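Local coordinates for protein 2'-deoxycytidine 5'-triphosphate deaminase (Agrobacterium tumefaciens, PDB 2R9Q) that probably deaminates dCTP to dUTP with release of ammonia, a step that would supply precursors of thymidine nucleotides, at residues G16-L21 against D36-A41; D25-E30 against E98-P103; M126-Q131 against T141-L146; L163-F168 against A294-P299. All blocks are in the same frame, centred on the assembly; numbering follows the deposited sequence.

Overall arrangement
Contacts 1, 2 and 3 all lie in the N-terminal dUTPase-like domain, whereas contact 4 joins that domain to the C-terminal one. Contacts 2 and 3 belong to one antiparallel sheet, whose strands 91-101 and 143-150 are neighbours, and both rest on backbone bonds; contact 2 is partly open along its lysines, while contact 3 is buried and adds a carboxylate bridged by water. Contact 1, buried and without a hydrogen bond between its segments, is mainly apolar packing of a helix on a short strand. Contact 4, its centre about 5 Å from the centre of the chain, centres on an arginine stacked on a phenylalanine and meets contact 1 at A41. F168 of strand 162-170 packs against L27 and L100 of contact 2.

Contact 1: residues G16-L21 against D36-A41; sequences GAIRAL and DQVQPA
I18 and V38 form the tight part of this contact, in which helix 15-23 of the dUTPase-like N-terminal domain packs on the short strand 38-39. The two branched side chains slide past each other in opposite directions. V38 CG1 does most of the touching: it sits 3.9 Å from I18 CB, with I18 CD1 and CG2 each at 4.0 Å. This methyl stands anti to its own backbone N (chi1 -176°), which sets it on the isoleucine, while the other methyl, CG2, is left for R19. Beta-branched residues suit the place because they are bulky close to the backbone and fill the gap between helix and strand, here with the nearest CA atoms, those of I18 and V38, 7.3 Å apart. F168 and L43, from the neighbouring strands, also touch I18 and V38 respectively and extend the apolar packing.

The looser part lies at R19, a partly exposed residue. Its aliphatic stem brings CG to 4.1 Å from V38 CG2, and the chain then bends at chi3, where NE leaves the extended course. The polar end has its partner in another part of the chain: NE makes a salt bridge with E345. Arginine suits this border because its carbon stem can cover valine while its end stays among charges. No hydrogen bond joins the two segments, so shape carries the contact. V38 CB lies over one face of the R19 guanidinium, 3.9 Å from NH1.

Contact 2: residues D25-E30 against E98-P103; sequences DKLKSE and ESLALP
E98 OE2 is gripped by several groups: S29 OG donates to it at 2.8 Å, from above the carboxylate plane, R46 makes a salt bridge with it, and Q37 adds a weak bond. The bond from S29 crosses one end of an antiparallel beta pairing, in which the short strand 27-28 joins strand 91-101 of the dUTPase-like domain. With OG anti to its backbone N (chi1 -165°), the small S29 side chain reaches the acid, and R46 also bonds to that hydroxyl.

K28 and S99 are a hydrogen-bonded pair: K28 N gives to S99 O at 2.7 Å, nearly straight at 172°, and S99 N returns a bond to K28 O. Beyond them A101 N donates to K26 O at 2.8 Å. L27 and L100 form the non-hydrogen-bonded pair between, and their side chains turn to the face that F168 covers, a fitting place for leucine. K28 and S99 turn to the other face, where polar residues can meet solvent.

K26 follows helix 15-23, which closes in a Schellman motif with D25, at positive phi, as its C-prime residue. The lysine lays carbon atoms over the other strand, CB lying 3.3 Å from A101 O, while NZ bonds back to G24 O. On the buried face L27 CD1 meets L100 CD2 at 3.7 Å.

Contact 3: residues M126-Q131 against T141-L146; sequences MTDNAQ and TGPLYL
The Y145 ring meets M126 at its edge: M126 O lies near the ring plane, 3.9 Å from Y145 CD2, and V66 and I67 of helix 66-71 also touch this tyrosine. The D128 side chain crosses that of P143 at about a right angle, bringing carboxylate OD2 to 3.5 Å from P143 CD. Proline has no N-H to donate here, so its ring CH groups meet the carboxylate by van der Waals contact, and the acid takes its hydrogen bonds from V66 N and water.

Y145 belongs to the antiparallel pairing of strands 121-127 and 143-150 in the dUTPase-like domain; D128 follows in the turn beyond it. M126 and Y145 are a hydrogen-bonded pair: M126 N donates to Y145 O at 2.9 Å, and Y145 N gives back to M126 O, meeting it in the carbonyl plane. M126 CG takes the crowded position between N and the carbonyl carbon (chi1 45°), from which it reaches Y145 CB at 3.7 Å. On the other face T127 CG2 and L144 CD2 lie side by side.

Beyond M126 the chain enters a type II turn from T127 to A130, with N129 at the positive phi such a turn needs.

Water spans the rest. One molecule donates to D128 OD1 at 2.6 Å and is hydrogen-bonded to Y145 OH at 2.8 Å; another donates to D128 OD2 and T141 O. OD1 also accepts from V66 N. Both carboxylate oxygens thus receive bonds, and the acid ties the turn to the opposite strand and helix through direct and water-mediated links.

Contact 4: residues L163-F168 against A294-P299; sequences LSQIRF and AGFFDP
R167 and F296 form a guanidinium-aromatic stack that joins the two dUTPase-like domains, strand 162-170 of the N-terminal one facing strand 296-297 of the C-terminal one. The flat groups lie 4.2 Å apart between centres with planes at 25°, and the stem of the arginine joins in: R167 CB stands over the ring face as a CH-pi contact. CG is anti to the backbone N (chi1 173°); the later bend at chi3 places NE, and the two side chains slide past each other in opposite directions.

All three nitrogens of the buried guanidinium have acceptors. NH2 donates to F297 O at 2.9 Å, a partner that lies near the guanidinium plane although the donor stands above the carbonyl plane. NE gives to A41 O and NH1 to A277 O, so three carbonyls receive the group while its face rests on the ring. Arginine suits the place because it can stack and donate at once. D298 OD1, 4.2 Å from R167 NH2, is too far for a salt bridge; it accepts instead from A41 N, and its charge may still favour the arginine.

Q165, two residues earlier on the strand, has its own partners. Its NE2 is bonded to D44 OD1, and its backbone O lies at the edge of the F296 ring. Its OE1 takes a bond from a water molecule at 2.8 Å, and that water accepts from F296 N at 2.8 Å.

Contact 1: residues G16-L21 against D36-A41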
loop_
_atom_site.group_PDB
_atom_site.type_symbol
_atom_site.label_atom_id
_atom_site.label_comp_id
_atom_site.label_asym_id
_atom_site.label_seq_id
_atom_site.Cartn_x
_atom_site.Cartn_y
_atom_site.Cartn_z
ATOM N N GLY B 16 40.648 16.778 14.195
ATOM C CA GLY B 16 41.954 16.589 14.804
ATOM C C GLY B 16 41.805 15.834 16.101
ATOM O O GLY B 16 42.528 14.886 16.365
ATOM N N ALA B 17 40.875 16.292 16.918
ATOM C CA ALA B 17 40.465 15.619 18.131
ATOM C C ALA B 17 39.915 14.213 17.886
ATOM O O ALA B 17 40.222 13.296 18.634
ATOM C CB ALA B 17 39.445 16.470 18.875
ATOM N N ILE B 18 39.097 14.035 16.856
ATOM C CA ILE B 18 38.552 12.707 16.551
ATOM C C ILE B 18 39.721 11.777 16.230
ATOM O O ILE B 18 39.775 10.651 16.699
ATOM C CB ILE B 18 37.516 12.701 15.372
ATOM C CG1 ILE B 18 36.250 13.484 15.730
ATOM C CG2 ILE B 18 37.134 11.248 15.012
ATOM C CD1 ILE B 18 35.364 13.827 14.542
ATOM N N ARG B 19 40.655 12.270 15.428
ATOM C CA ARG B 19 41.860 11.522 15.122
ATOM C C ARG B 19 42.725 11.237 16.360
ATOM O O ARG B 19 43.246 10.164 16.484
ATOM C CB ARG B 19 42.660 12.236 14.035
ATOM C CG ARG B 19 42.090 11.948 12.658
ATOM C CD ARG B 19 42.947 12.461 11.581
ATOM N NE ARG B 19 42.521 13.783 11.171
ATOM C CZ ARG B 19 41.906 14.081 10.031
ATOM N NH1 ARG B 19 41.605 13.163 9.126
ATOM N NH2 ARG B 19 41.574 15.341 9.799
ATOM N N ALA B 20 42.848 12.208 17.268
ATOM C CA ALA B 20 43.563 12.032 18.545
ATOM C C ALA B 20 42.913 10.948 19.402
ATOM O O ALA B 20 43.617 10.157 20.007
ATOM C CB ALA B 20 43.633 13.334 19.299
ATOM N N LEU B 21 41.572 10.921 19.430
ATOM C CA LEU B 21 40.787 9.867 20.079
ATOM C C LEU B 21 41.085 8.480 19.534
ATOM O O LEU B 21 41.073 7.511 20.288
ATOM C CB LEU B 21 39.293 10.105 19.891
ATOM C CG LEU B 21 38.536 11.111 20.730
ATOM C CD1 LEU B 21 37.073 11.071 20.300
ATOM C CD2 LEU B 21 38.703 10.809 22.213
ATOM N N ASP B 36 39.158 9.561 4.076
ATOM C CA ASP B 36 38.099 10.557 4.118
ATOM C C ASP B 36 36.992 10.242 5.129
ATOM O O ASP B 36 35.871 10.765 5.013
ATOM C CB ASP B 36 37.521 10.710 2.716
ATOM C CG ASP B 36 36.866 9.448 2.213
ATOM O OD1 ASP B 36 37.236 8.339 2.642
ATOM O OD2 ASP B 36 35.965 9.567 1.379
ATOM N N GLN B 37 37.313 9.424 6.137
ATOM C CA GLN B 37 36.297 8.950 7.087
ATOM C C GLN B 37 35.953 9.975 8.151
ATOM O O GLN B 37 34.801 10.031 8.606
ATOM C CB GLN B 37 36.696 7.643 7.753
ATOM C CG GLN B 37 35.511 6.827 8.181
ATOM C CD GLN B 37 35.910 5.577 8.927
ATOM O OE1 GLN B 37 36.843 4.897 8.542
ATOM N NE2 GLN B 37 35.197 5.270 9.993
ATOM N N VAL B 38 36.944 10.780 8.530
ATOM C CA VAL B 38 36.772 11.825 9.535
ATOM C C VAL B 38 36.376 13.119 8.825
ATOM O O VAL B 38 37.094 13.623 7.953
ATOM C CB VAL B 38 38.048 12.034 10.395
ATOM C CG1 VAL B 38 37.792 13.059 11.508
ATOM C CG2 VAL B 38 38.558 10.675 10.968
ATOM N N GLN B 39 35.197 13.609 9.166
ATOM C CA GLN B 39 34.684 14.831 8.619
ATOM C C GLN B 39 35.134 15.928 9.578
ATOM O O GLN B 39 35.650 15.625 10.666
ATOM C CB GLN B 39 33.153 14.760 8.471
ATOM C CG GLN B 39 32.618 13.537 7.714
ATOM C CD GLN B 39 33.159 13.430 6.327
ATOM O OE1 GLN B 39 33.485 14.431 5.696
ATOM N NE2 GLN B 39 33.298 12.209 5.846
ATOM N N PRO B 40 34.980 17.201 9.168
ATOM C CA PRO B 40 35.320 18.358 10.012
ATOM C C PRO B 40 34.767 18.326 11.458
ATOM O O PRO B 40 35.487 18.691 12.366
ATOM C CB PRO B 40 34.756 19.533 9.217
ATOM C CG PRO B 40 34.768 19.090 7.817
ATOM C CD PRO B 40 34.518 17.627 7.829
ATOM N N ALA B 41 33.524 17.866 11.665
ATOM C CA ALA B 41 32.887 17.827 12.999
ATOM C C ALA B 41 32.079 16.538 13.299
ATOM O O ALA B 41 31.121 16.562 14.089
ATOM C CB ALA B 41 32.018 19.035 13.172
#

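Contact 2: residues D25-E30 against E98-P103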
loop_
_atom_site.group_PDB
_atom_site.type_symbol
_atom_site.label_atom_id
_atom_site.label_comp_id
_atom_site.label_asym_id
_atom_site.label_seq_id
_atom_site.Cartn_x
_atom_site.Cartn_y
_atom_site.Cartn_z
ATOM N N ASP B 25 43.329 5.344 21.456
ATOM C CA ASP B 25 42.361 4.226 21.625
ATOM C C ASP B 25 41.063 4.522 22.450
ATOM O O ASP B 25 40.534 3.632 23.108
ATOM C CB ASP B 25 43.101 2.974 22.166
ATOM C CG ASP B 25 43.651 2.081 21.051
ATOM O OD1 ASP B 25 42.968 1.110 20.643
ATOM O OD2 ASP B 25 44.780 2.340 20.589
ATOM N N LYS B 26 40.552 5.751 22.410
ATOM C CA LYS B 26 39.245 6.055 23.017
ATOM C C LYS B 26 38.102 5.805 22.010
ATOM O O LYS B 26 36.925 5.744 22.375
ATOM C CB LYS B 26 39.177 7.500 23.526
ATOM C CG LYS B 26 40.286 7.959 24.495
ATOM C CD LYS B 26 40.682 6.935 25.551
ATOM C CE LYS B 26 41.890 7.414 26.382
ATOM N NZ LYS B 26 43.066 7.787 25.551
ATOM N N LEU B 27 38.485 5.704 20.744
ATOM C CA LEU B 27 37.635 5.310 19.639
ATOM C C LEU B 27 38.414 4.237 18.856
ATOM O O LEU B 27 39.580 4.433 18.497
ATOM C CB LEU B 27 37.276 6.545 18.785
ATOM C CG LEU B 27 36.866 6.441 17.310
ATOM C CD1 LEU B 27 35.617 5.549 17.059
ATOM C CD2 LEU B 27 36.658 7.867 16.757
ATOM N N LYS B 28 37.793 3.078 18.664
ATOM C CA LYS B 28 38.453 1.961 18.007
ATOM C C LYS B 28 37.757 1.586 16.727
ATOM O O LYS B 28 36.608 1.948 16.508
ATOM C CB LYS B 28 38.492 0.722 18.916
ATOM C CG LYS B 28 39.414 0.806 20.120
ATOM C CD LYS B 28 38.636 0.906 21.409
ATOM C CE LYS B 28 39.444 0.349 22.553
ATOM N NZ LYS B 28 39.580 -1.139 22.474
ATOM N N SER B 29 38.470 0.847 15.890
ATOM C CA SER B 29 37.886 0.283 14.679
ATOM C C SER B 29 38.561 -1.022 14.297
ATOM O O SER B 29 39.686 -1.260 14.693
ATOM C CB SER B 29 37.931 1.263 13.506
ATOM O OG SER B 29 37.061 0.813 12.490
ATOM N N GLU B 30 37.852 -1.848 13.522
ATOM C CA GLU B 30 38.383 -3.126 13.043
ATOM C C GLU B 30 39.496 -2.966 12.018
ATOM O O GLU B 30 40.219 -3.918 11.752
ATOM C CB GLU B 30 37.273 -3.998 12.457
ATOM C CG GLU B 30 36.339 -4.581 13.502
ATOM C CD GLU B 30 35.236 -5.433 12.906
ATOM O OE1 GLU B 30 35.472 -6.138 11.904
ATOM O OE2 GLU B 30 34.121 -5.420 13.450
ATOM N N GLU B 98 33.333 0.431 14.039
ATOM C CA GLU B 98 33.787 1.340 15.090
ATOM C C GLU B 98 33.208 1.010 16.453
ATOM O O GLU B 98 32.045 0.639 16.570
ATOM C CB GLU B 98 33.470 2.784 14.733
ATOM C CG GLU B 98 34.305 3.320 13.580
ATOM C CD GLU B 98 33.970 2.663 12.250
ATOM O OE1 GLU B 98 32.756 2.493 11.943
ATOM O OE2 GLU B 98 34.920 2.313 11.526
ATOM N N SER B 99 34.042 1.115 17.479
ATOM C CA SER B 99 33.599 0.967 18.868
ATOM C C SER B 99 34.233 2.049 19.736
ATOM O O SER B 99 35.166 2.746 19.306
ATOM C CB SER B 99 33.778 -0.481 19.432
ATOM O OG SER B 99 35.109 -0.886 19.699
ATOM N N LEU B 100 33.671 2.215 20.930
ATOM C CA LEU B 100 34.004 3.349 21.774
ATOM C C LEU B 100 34.495 2.965 23.180
ATOM O O LEU B 100 34.117 1.939 23.730
ATOM C CB LEU B 100 32.809 4.310 21.864
ATOM C CG LEU B 100 32.306 4.963 20.567
ATOM C CD1 LEU B 100 30.989 5.671 20.850
ATOM C CD2 LEU B 100 33.351 5.929 19.930
ATOM N N ALA B 101 35.395 3.802 23.695
ATOM C CA ALA B 101 35.724 3.913 25.117
ATOM C C ALA B 101 35.884 5.430 25.401
ATOM O O ALA B 101 36.978 5.982 25.414
ATOM C CB ALA B 101 36.977 3.139 25.433
ATOM N N LEU B 102 34.752 6.101 25.578
ATOM C CA LEU B 102 34.694 7.558 25.719
ATOM C C LEU B 102 35.144 8.094 27.105
ATOM O O LEU B 102 34.763 7.545 28.147
ATOM C CB LEU B 102 33.265 8.040 25.430
ATOM C CG LEU B 102 32.940 8.680 24.067
ATOM C CD1 LEU B 102 33.687 8.041 22.915
ATOM C CD2 LEU B 102 31.421 8.655 23.852
ATOM N N PRO B 103 35.940 9.186 27.117
ATOM C CA PRO B 103 36.157 9.975 28.341
ATOM C C PRO B 103 34.831 10.335 29.019
ATOM O O PRO B 103 33.884 10.690 28.320
ATOM C CB PRO B 103 36.836 11.248 27.824
ATOM C CG PRO B 103 37.504 10.846 26.555
ATOM C CD PRO B 103 36.680 9.725 25.968
#

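Contact 3: residues M126-Q131 against T141-L146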
loop_
_atom_site.group_PDB
_atom_site.type_symbol
_atom_site.label_atom_id
_atom_site.label_comp_id
_atom_site.label_asym_id
_atom_site.label_seq_id
_atom_site.Cartn_x
_atom_site.Cartn_y
_atom_site.Cartn_z
ATOM N N MET B 126 22.324 2.203 17.594
ATOM C CA MET B 126 22.077 1.742 18.957
ATOM C C MET B 126 23.355 1.372 19.728
ATOM O O MET B 126 24.365 0.957 19.158
ATOM C CB MET B 126 20.990 0.646 19.038
ATOM C CG MET B 126 21.076 -0.464 18.038
ATOM S SD MET B 126 19.673 -1.607 18.064
ATOM C CE MET B 126 19.818 -2.391 19.635
ATOM N N THR B 127 23.280 1.644 21.034
ATOM C CA THR B 127 24.280 1.308 22.020
ATOM C C THR B 127 23.747 0.204 22.944
ATOM O O THR B 127 22.543 -0.014 23.051
ATOM C CB THR B 127 24.723 2.530 22.908
ATOM O OG1 THR B 127 23.596 3.136 23.555
ATOM C CG2 THR B 127 25.463 3.529 22.169
ATOM N N ASP B 128 24.671 -0.498 23.592
ATOM C CA ASP B 128 24.345 -1.352 24.745
ATOM C C ASP B 128 23.634 -0.496 25.800
ATOM O O ASP B 128 23.983 0.673 26.001
ATOM C CB ASP B 128 25.609 -1.957 25.362
ATOM C CG ASP B 128 26.214 -3.120 24.544
ATOM O OD1 ASP B 128 25.686 -3.543 23.484
ATOM O OD2 ASP B 128 27.257 -3.628 25.006
ATOM N N ASN B 129 22.620 -1.073 26.443
ATOM C CA ASN B 129 21.866 -0.413 27.511
ATOM C C ASN B 129 21.022 0.770 27.058
ATOM O O ASN B 129 20.571 1.538 27.887
ATOM C CB ASN B 129 22.800 0.020 28.654
ATOM C CG ASN B 129 23.759 -1.081 29.066
ATOM O OD1 ASN B 129 23.353 -2.237 29.236
ATOM N ND2 ASN B 129 25.041 -0.737 29.196
ATOM N N ALA B 130 20.761 0.863 25.750
ATOM C CA ALA B 130 20.105 2.021 25.136
ATOM C C ALA B 130 18.612 2.207 25.482
ATOM O O ALA B 130 17.813 1.272 25.484
ATOM C CB ALA B 130 20.317 2.004 23.589
ATOM N N GLN B 131 18.278 3.452 25.790
ATOM C CA GLN B 131 16.913 3.890 26.080
ATOM C C GLN B 131 16.419 4.852 25.016
ATOM O O GLN B 131 15.231 5.070 24.862
ATOM C CB GLN B 131 16.866 4.551 27.455
ATOM C CG GLN B 131 16.930 3.548 28.578
ATOM C CD GLN B 131 17.195 4.197 29.916
ATOM O OE1 GLN B 131 16.576 5.214 30.250
ATOM N NE2 GLN B 131 18.101 3.615 30.698
ATOM N N THR B 141 31.427 3.123 26.917
ATOM C CA THR B 141 32.320 2.071 26.481
ATOM C C THR B 141 31.468 0.989 25.907
ATOM O O THR B 141 30.563 0.480 26.601
ATOM C CB THR B 141 33.110 1.453 27.635
ATOM O OG1 THR B 141 33.927 2.462 28.214
ATOM C CG2 THR B 141 34.001 0.292 27.158
ATOM N N GLY B 142 31.769 0.613 24.657
ATOM C CA GLY B 142 31.042 -0.451 24.001
ATOM C C GLY B 142 31.018 -0.453 22.485
ATOM O O GLY B 142 31.648 0.374 21.822
ATOM N N PRO B 143 30.278 -1.417 21.927
ATOM C CA PRO B 143 30.078 -1.530 20.500
ATOM C C PRO B 143 28.976 -0.609 20.004
ATOM O O PRO B 143 28.224 -0.058 20.798
ATOM C CB PRO B 143 29.675 -2.989 20.336
ATOM C CG PRO B 143 28.943 -3.267 21.550
ATOM C CD PRO B 143 29.594 -2.502 22.646
ATOM N N LEU B 144 28.926 -0.439 18.680
ATOM C CA LEU B 144 27.869 0.313 18.015
ATOM C C LEU B 144 27.188 -0.569 16.956
ATOM O O LEU B 144 27.815 -1.444 16.341
ATOM C CB LEU B 144 28.420 1.601 17.382
ATOM C CG LEU B 144 29.053 2.699 18.250
ATOM C CD1 LEU B 144 29.811 3.735 17.366
ATOM C CD2 LEU B 144 28.047 3.405 19.174
ATOM N N TYR B 145 25.890 -0.325 16.780
ATOM C CA TYR B 145 25.063 -1.060 15.839
ATOM C C TYR B 145 24.277 -0.077 15.008
ATOM O O TYR B 145 23.892 0.991 15.512
ATOM C CB TYR B 145 24.134 -2.015 16.580
ATOM C CG TYR B 145 24.868 -3.057 17.383
ATOM C CD1 TYR B 145 25.101 -4.332 16.868
ATOM C CD2 TYR B 145 25.357 -2.768 18.655
ATOM C CE1 TYR B 145 25.792 -5.284 17.595
ATOM C CE2 TYR B 145 26.061 -3.713 19.373
ATOM C CZ TYR B 145 26.275 -4.969 18.838
ATOM O OH TYR B 145 26.952 -5.926 19.556
ATOM N N LEU B 146 24.106 -0.398 13.722
ATOM C CA LEU B 146 23.177 0.351 12.850
ATOM C C LEU B 146 21.963 -0.501 12.464
ATOM O O LEU B 146 22.079 -1.570 11.894
ATOM C CB LEU B 146 23.855 0.941 11.611
ATOM C CG LEU B 146 23.147 2.075 10.857
ATOM C CD1 LEU B 146 23.001 3.310 11.713
ATOM C CD2 LEU B 146 23.819 2.429 9.526
HETATM O O HOH W 1 26.199 -5.798 22.294
HETATM O O HOH W 2 28.976 -2.378 26.935
#

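Contact 4: residues L163-F168 against A294-P299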
loop_
_atom_site.group_PDB
_atom_site.type_symbol
_atom_site.label_atom_id
_atom_site.label_comp_id
_atom_site.label_asym_id
_atom_site.label_seq_id
_atom_site.Cartn_x
_atom_site.Cartn_y
_atom_site.Cartn_z
ATOM N N LEU B 163 26.775 4.746 6.104
ATOM C CA LEU B 163 25.406 5.270 5.987
ATOM C C LEU B 163 25.130 6.360 7.015
ATOM O O LEU B 163 24.290 7.230 6.819
ATOM C CB LEU B 163 24.392 4.146 6.056
ATOM C CG LEU B 163 24.279 3.061 4.963
ATOM C CD1 LEU B 163 25.421 2.057 5.028
ATOM C CD2 LEU B 163 22.986 2.287 5.143
ATOM N N SER B 164 25.953 6.380 8.045
ATOM C CA SER B 164 25.704 7.149 9.229
ATOM C C SER B 164 26.952 7.851 9.695
ATOM O O SER B 164 28.042 7.494 9.308
ATOM C CB SER B 164 25.221 6.184 10.297
ATOM O OG SER B 164 24.721 6.878 11.395
ATOM N N GLN B 165 26.775 8.861 10.532
ATOM C CA GLN B 165 27.891 9.541 11.192
ATOM C C GLN B 165 27.632 9.925 12.658
ATOM O O GLN B 165 26.504 10.146 13.076
ATOM C CB GLN B 165 28.381 10.731 10.388
ATOM C CG GLN B 165 27.356 11.639 9.904
ATOM C CD GLN B 165 27.877 12.620 8.895
ATOM O OE1 GLN B 165 27.351 13.723 8.779
ATOM N NE2 GLN B 165 28.931 12.249 8.171
ATOM N N ILE B 166 28.724 9.958 13.418
ATOM C CA ILE B 166 28.722 10.238 14.841
ATOM C C ILE B 166 29.501 11.550 15.128
ATOM O O ILE B 166 30.629 11.735 14.669
ATOM C CB ILE B 166 29.262 9.004 15.625
ATOM C CG1 ILE B 166 29.107 9.165 17.139
ATOM C CG2 ILE B 166 30.708 8.697 15.305
ATOM C CD1 ILE B 166 29.579 7.954 17.883
ATOM N N ARG B 167 28.862 12.465 15.854
ATOM C CA ARG B 167 29.476 13.718 16.306
ATOM C C ARG B 167 29.750 13.632 17.806
ATOM O O ARG B 167 28.877 13.270 18.579
ATOM C CB ARG B 167 28.536 14.881 15.996
ATOM C CG ARG B 167 28.936 16.247 16.534
ATOM C CD ARG B 167 28.113 17.340 15.873
ATOM N NE ARG B 167 28.461 17.554 14.455
ATOM C CZ ARG B 167 27.901 18.467 13.672
ATOM N NH1 ARG B 167 26.943 19.239 14.132
ATOM N NH2 ARG B 167 28.291 18.602 12.413
ATOM N N PHE B 168 30.975 13.951 18.200
ATOM C CA PHE B 168 31.402 13.924 19.614
ATOM C C PHE B 168 31.420 15.311 20.210
ATOM O O PHE B 168 31.740 16.274 19.527
ATOM C CB PHE B 168 32.792 13.306 19.757
ATOM C CG PHE B 168 32.921 11.963 19.121
ATOM C CD1 PHE B 168 32.690 10.823 19.845
ATOM C CD2 PHE B 168 33.273 11.847 17.786
ATOM C CE1 PHE B 168 32.781 9.600 19.262
ATOM C CE2 PHE B 168 33.382 10.624 17.202
ATOM C CZ PHE B 168 33.137 9.497 17.938
ATOM N N ALA B 294 17.086 14.611 8.766
ATOM C CA ALA B 294 17.794 15.804 9.245
ATOM C C ALA B 294 19.154 15.337 9.731
ATOM O O ALA B 294 19.297 14.248 10.299
ATOM C CB ALA B 294 17.011 16.533 10.380
ATOM N N GLY B 295 20.161 16.130 9.430
ATOM C CA GLY B 295 21.510 15.711 9.688
ATOM C C GLY B 295 22.425 16.799 10.175
ATOM O O GLY B 295 22.014 17.910 10.566
ATOM N N PHE B 296 23.694 16.431 10.158
ATOM C CA PHE B 296 24.763 17.318 10.578
ATOM C C PHE B 296 25.209 18.201 9.405
ATOM O O PHE B 296 25.247 17.764 8.291
ATOM C CB PHE B 296 25.925 16.493 11.130
ATOM C CG PHE B 296 25.609 15.772 12.404
ATOM C CD1 PHE B 296 24.956 16.420 13.458
ATOM C CD2 PHE B 296 25.988 14.445 12.576
ATOM C CE1 PHE B 296 24.709 15.750 14.654
ATOM C CE2 PHE B 296 25.728 13.772 13.753
ATOM C CZ PHE B 296 25.084 14.423 14.792
ATOM N N PHE B 297 25.459 19.470 9.705
ATOM C CA PHE B 297 26.135 20.412 8.827
ATOM C C PHE B 297 27.542 20.617 9.360
ATOM O O PHE B 297 27.738 20.791 10.555
ATOM C CB PHE B 297 25.379 21.742 8.812
ATOM C CG PHE B 297 24.144 21.707 7.998
ATOM C CD1 PHE B 297 24.047 22.441 6.841
ATOM C CD2 PHE B 297 23.071 20.902 8.366
ATOM C CE1 PHE B 297 22.881 22.390 6.083
ATOM C CE2 PHE B 297 21.941 20.844 7.613
ATOM C CZ PHE B 297 21.835 21.595 6.481
ATOM N N ASP B 298 28.518 20.587 8.470
ATOM C CA ASP B 298 29.918 20.776 8.863
ATOM C C ASP B 298 30.326 22.240 8.871
ATOM O O ASP B 298 29.817 23.019 8.082
ATOM C CB ASP B 298 30.872 20.027 7.917
ATOM C CG ASP B 298 30.991 18.536 8.230
ATOM O OD1 ASP B 298 31.193 18.157 9.434
ATOM O OD2 ASP B 298 30.903 17.762 7.239
ATOM N N PRO B 299 31.284 22.596 9.744
ATOM C CA PRO B 299 31.970 23.883 9.641
ATOM C C PRO B 299 32.425 24.114 8.229
ATOM O O PRO B 299 32.981 23.208 7.620
ATOM C CB PRO B 299 33.186 23.726 10.567
ATOM C CG PRO B 299 32.873 22.628 11.468
ATOM C CD PRO B 299 31.777 21.805 10.884
HETATM O O HOH W 3 24.600 13.886 9.258
#